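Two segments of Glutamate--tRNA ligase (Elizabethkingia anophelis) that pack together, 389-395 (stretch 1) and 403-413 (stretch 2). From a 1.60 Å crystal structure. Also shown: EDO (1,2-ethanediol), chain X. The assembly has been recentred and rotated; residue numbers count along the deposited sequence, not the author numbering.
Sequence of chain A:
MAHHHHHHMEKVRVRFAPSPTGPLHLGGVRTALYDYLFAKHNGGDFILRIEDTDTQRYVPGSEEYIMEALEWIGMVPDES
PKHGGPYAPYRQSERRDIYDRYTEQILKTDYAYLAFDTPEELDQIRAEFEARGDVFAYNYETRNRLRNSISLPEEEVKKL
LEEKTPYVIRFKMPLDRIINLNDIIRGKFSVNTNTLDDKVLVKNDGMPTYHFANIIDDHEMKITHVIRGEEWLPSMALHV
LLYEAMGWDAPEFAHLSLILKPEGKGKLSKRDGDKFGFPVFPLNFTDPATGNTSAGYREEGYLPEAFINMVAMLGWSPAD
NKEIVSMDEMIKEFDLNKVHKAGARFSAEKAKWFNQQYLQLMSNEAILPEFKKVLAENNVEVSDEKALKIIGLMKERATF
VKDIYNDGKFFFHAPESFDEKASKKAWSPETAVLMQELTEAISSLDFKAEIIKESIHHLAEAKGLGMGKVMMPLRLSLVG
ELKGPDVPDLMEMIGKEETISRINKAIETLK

Stretch 1 389-395: KIIGLMK
Stretch 2 (403-413) DIYNDGKFFFH

Stretch 1 is helical from K389 to M394, in a helix that begins earlier in the chain. Here phi lies mostly between -57° and -75° and psi between -22° and -45°, with M394 departing to phi -115°; L393 N bonds to K389 O at 3.0 Å and K395 N to I391 O at 2.9 Å. Stretch 2 also opens as a helix, 403-406, with D407 N donating to D403 O at 2.8 Å. D407 (-97°/5°) and G408 (-130°/38°) then leave the helix, and 409-411 resume helical phi/psi without the regular bonds, although F411 N reaches G408 O at 3.0 Å and H413 N reaches K409 O at 2.9 Å. End to end, the stretches run in roughly opposite directions, so I404 lies by M394 and K395, and F411 and F412 by I390. The backbones approach most closely at M394 and I404, whose CA atoms lie 5.8 Å apart. No hydrogen bond joins the stretches; the contact, 459 Å² in all, rests largely on apolar packing.

I404 (m, t) has its CA-to-CB bond sideways, but its end comes nearer stretch 1. Its CG2 lies 3.7 Å from M394 CB and 3.9 Å from I390 CG2, while its CD1 lies 4.4 Å from I391 CG1 and 4.3 Å from K395 CA. I391 points its CA-to-CB bond away, and its closest atom is backbone: CA, 4.3 Å from I404 CG2.

I390 (m, t) points toward stretch 2 and meets two aromatic rings. Its CG1 sits over one face of F411, 4.0 Å from the ring centroid and 10° off the normal, a CH-pi contact; its CD1 touches F411 CB and F412 CZ, each at 3.8 Å. F411 (chi1 -73°, chi2 -65°) also points toward its partner helix, and L393 CD1 (L393 is m, t) adds a contact at 4.1 Å to F411 CZ. F412 has chi1 -43° and chi2 -79°.

M394, with all three chi angles in m, folds its flexible chain along stretch 2. Its polarizable SD meets the edge of the F411 ring, 5.2 Å from the centroid and 3.8 Å from F411 CE2. The terminal CE packs against backbone where the helix gives way, 3.6 Å from D407 O, 3.7 Å from I404 O and 3.9 Å from G408 N. Glycine suits position 408: an ideal CB would point toward stretch 1, only 3.2 Å from M394 CE, and would clash with I404 O at 2.7 Å.

D407 (chi1 -62°), which is exposed, uses both carboxylate oxygens to bind ethanediol, OD1 accepting from EDO O2 and OD2 from EDO O1, each at 2.7 Å.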

# COMPACT_ATOMS: atom_id res chain seq x y z
N LYS A 389 13.12 18.99 -23.50
CA LYS A 389 14.55 19.16 -23.29
C LYS A 389 14.87 19.32 -21.81
O LYS A 389 15.86 18.76 -21.32
CB LYS A 389 15.07 20.35 -24.10
CG LYS A 389 15.11 20.08 -25.60
CD LYS A 389 15.96 21.10 -26.33
CE LYS A 389 16.03 20.81 -27.82
NZ LYS A 389 14.84 21.32 -28.55
N ILE A 390 14.03 20.06 -21.07
CA ILE A 390 14.24 20.21 -19.63
C ILE A 390 14.10 18.85 -18.94
O ILE A 390 14.93 18.49 -18.09
CB ILE A 390 13.26 21.25 -19.06
CG1 ILE A 390 13.67 22.66 -19.54
CG2 ILE A 390 13.20 21.16 -17.51
CD1 ILE A 390 12.64 23.74 -19.28
N ILE A 391 13.08 18.07 -19.31
CA ILE A 391 12.92 16.73 -18.74
C ILE A 391 14.16 15.89 -18.99
O ILE A 391 14.68 15.23 -18.08
CB ILE A 391 11.65 16.06 -19.32
CG1 ILE A 391 10.38 16.74 -18.80
CG2 ILE A 391 11.63 14.55 -19.00
CD1 ILE A 391 9.14 16.36 -19.60
N GLY A 392 14.69 15.94 -20.22
CA GLY A 392 15.89 15.16 -20.53
C GLY A 392 17.09 15.57 -19.70
O GLY A 392 17.90 14.73 -19.31
N LEU A 393 17.22 16.87 -19.42
CA LEU A 393 18.33 17.40 -18.64
C LEU A 393 18.20 17.10 -17.16
O LEU A 393 19.21 17.12 -16.44
CB LEU A 393 18.45 18.91 -18.81
CG LEU A 393 18.91 19.48 -20.15
CD1 LEU A 393 18.62 20.98 -20.20
CD2 LEU A 393 20.39 19.21 -20.33
N MET A 394 16.99 16.84 -16.68
CA MET A 394 16.75 16.79 -15.24
C MET A 394 16.33 15.43 -14.71
O MET A 394 16.47 15.20 -13.50
CB MET A 394 15.66 17.80 -14.84
CG MET A 394 15.98 19.25 -15.14
SD MET A 394 17.10 19.97 -13.93
CE MET A 394 16.05 19.95 -12.47
N LYS A 395 15.82 14.53 -15.55
CA LYS A 395 15.15 13.36 -14.99
C LYS A 395 16.12 12.40 -14.31
O LYS A 395 15.70 11.65 -13.43
CB LYS A 395 14.35 12.61 -16.07
CG LYS A 395 15.17 11.98 -17.16
CD LYS A 395 14.26 11.20 -18.13
CE LYS A 395 15.08 10.48 -19.19
NZ LYS A 395 14.24 10.08 -20.36
N ASP A 403 9.92 17.12 -9.05
CA ASP A 403 11.28 17.59 -8.76
C ASP A 403 11.88 18.31 -9.96
O ASP A 403 12.74 19.18 -9.79
CB ASP A 403 12.21 16.43 -8.40
CG ASP A 403 11.79 15.66 -7.17
OD1 ASP A 403 10.92 16.13 -6.41
OD2 ASP A 403 12.37 14.56 -6.98
N ILE A 404 11.49 17.91 -11.18
CA ILE A 404 12.03 18.54 -12.38
C ILE A 404 11.70 20.03 -12.42
O ILE A 404 12.51 20.84 -12.90
CB ILE A 404 11.50 17.80 -13.62
CG1 ILE A 404 11.97 16.34 -13.60
CG2 ILE A 404 11.99 18.48 -14.92
CD1 ILE A 404 11.37 15.49 -14.72
N TYR A 405 10.53 20.42 -11.91
CA TYR A 405 10.26 21.85 -11.74
C TYR A 405 10.86 22.40 -10.46
O TYR A 405 11.56 23.42 -10.47
CB TYR A 405 8.75 22.11 -11.75
CG TYR A 405 8.46 23.56 -11.41
CD1 TYR A 405 8.71 24.57 -12.32
CD2 TYR A 405 7.97 23.92 -10.15
CE1 TYR A 405 8.47 25.90 -12.01
CE2 TYR A 405 7.74 25.24 -9.82
CZ TYR A 405 7.99 26.23 -10.76
OH TYR A 405 7.76 27.55 -10.45
N ASN A 406 10.60 21.75 -9.33
CA ASN A 406 10.95 22.36 -8.05
C ASN A 406 12.46 22.55 -7.91
O ASN A 406 12.90 23.51 -7.26
CB ASN A 406 10.42 21.51 -6.90
CG ASN A 406 8.92 21.63 -6.76
OD1 ASN A 406 8.35 22.70 -6.98
ND2 ASN A 406 8.28 20.54 -6.37
N ASP A 407 13.25 21.67 -8.51
CA ASP A 407 14.70 21.79 -8.51
C ASP A 407 15.24 22.45 -9.76
O ASP A 407 16.46 22.53 -9.93
CB ASP A 407 15.36 20.42 -8.32
CG ASP A 407 14.99 19.77 -6.99
OD1 ASP A 407 14.58 20.49 -6.04
OD2 ASP A 407 15.10 18.53 -6.89
N GLY A 408 14.36 22.91 -10.65
CA GLY A 408 14.78 23.57 -11.88
C GLY A 408 14.08 24.89 -12.10
O GLY A 408 13.77 25.26 -13.24
N LYS A 409 13.86 25.64 -11.02
CA LYS A 409 13.09 26.87 -11.16
C LYS A 409 13.83 27.91 -11.98
O LYS A 409 13.18 28.77 -12.59
CB LYS A 409 12.73 27.43 -9.77
CG LYS A 409 11.66 26.60 -9.06
CD LYS A 409 11.28 27.22 -7.72
CE LYS A 409 10.28 26.34 -6.98
NZ LYS A 409 9.92 26.90 -5.65
N PHE A 410 15.16 27.82 -12.07
CA PHE A 410 15.97 28.73 -12.89
C PHE A 410 15.69 28.60 -14.38
O PHE A 410 16.10 29.48 -15.14
CB PHE A 410 17.45 28.48 -12.63
CG PHE A 410 17.80 27.02 -12.54
CD1 PHE A 410 17.95 26.41 -11.30
CD2 PHE A 410 17.95 26.26 -13.68
CE1 PHE A 410 18.24 25.05 -11.21
CE2 PHE A 410 18.24 24.90 -13.61
CZ PHE A 410 18.39 24.30 -12.36
N PHE A 411 15.00 27.54 -14.83
CA PHE A 411 14.61 27.50 -16.23
C PHE A 411 13.51 28.49 -16.53
O PHE A 411 13.33 28.88 -17.70
CB PHE A 411 14.14 26.09 -16.63
CG PHE A 411 15.24 25.08 -16.74
CD1 PHE A 411 16.22 25.20 -17.72
CD2 PHE A 411 15.27 23.98 -15.90
CE1 PHE A 411 17.23 24.24 -17.84
CE2 PHE A 411 16.28 23.03 -16.01
CZ PHE A 411 17.26 23.16 -16.98
N PHE A 412 12.76 28.91 -15.52
CA PHE A 412 11.55 29.69 -15.69
C PHE A 412 11.57 31.04 -14.98
O PHE A 412 10.76 31.90 -15.31
CB PHE A 412 10.34 28.88 -15.20
CG PHE A 412 10.36 27.44 -15.63
CD1 PHE A 412 9.98 27.08 -16.91
CD2 PHE A 412 10.78 26.45 -14.75
CE1 PHE A 412 10.01 25.76 -17.31
CE2 PHE A 412 10.81 25.13 -15.15
CZ PHE A 412 10.42 24.78 -16.43
N HIS A 413 12.48 31.23 -14.02
CA HIS A 413 12.52 32.45 -13.20
C HIS A 413 13.97 32.91 -13.06
O HIS A 413 14.85 32.10 -12.77
CB HIS A 413 11.93 32.20 -11.81
CG HIS A 413 10.60 31.50 -11.83
ND1 HIS A 413 9.44 32.13 -12.25
CD2 HIS A 413 10.25 30.25 -11.48
CE1 HIS A 413 8.43 31.28 -12.15
NE2 HIS A 413 8.89 30.13 -11.69
C1 EDO X . 13.86 17.33 -4.00
O1 EDO X . 15.20 17.68 -4.38
C2 EDO X . 13.14 18.53 -3.39
O2 EDO X . 12.68 19.42 -4.42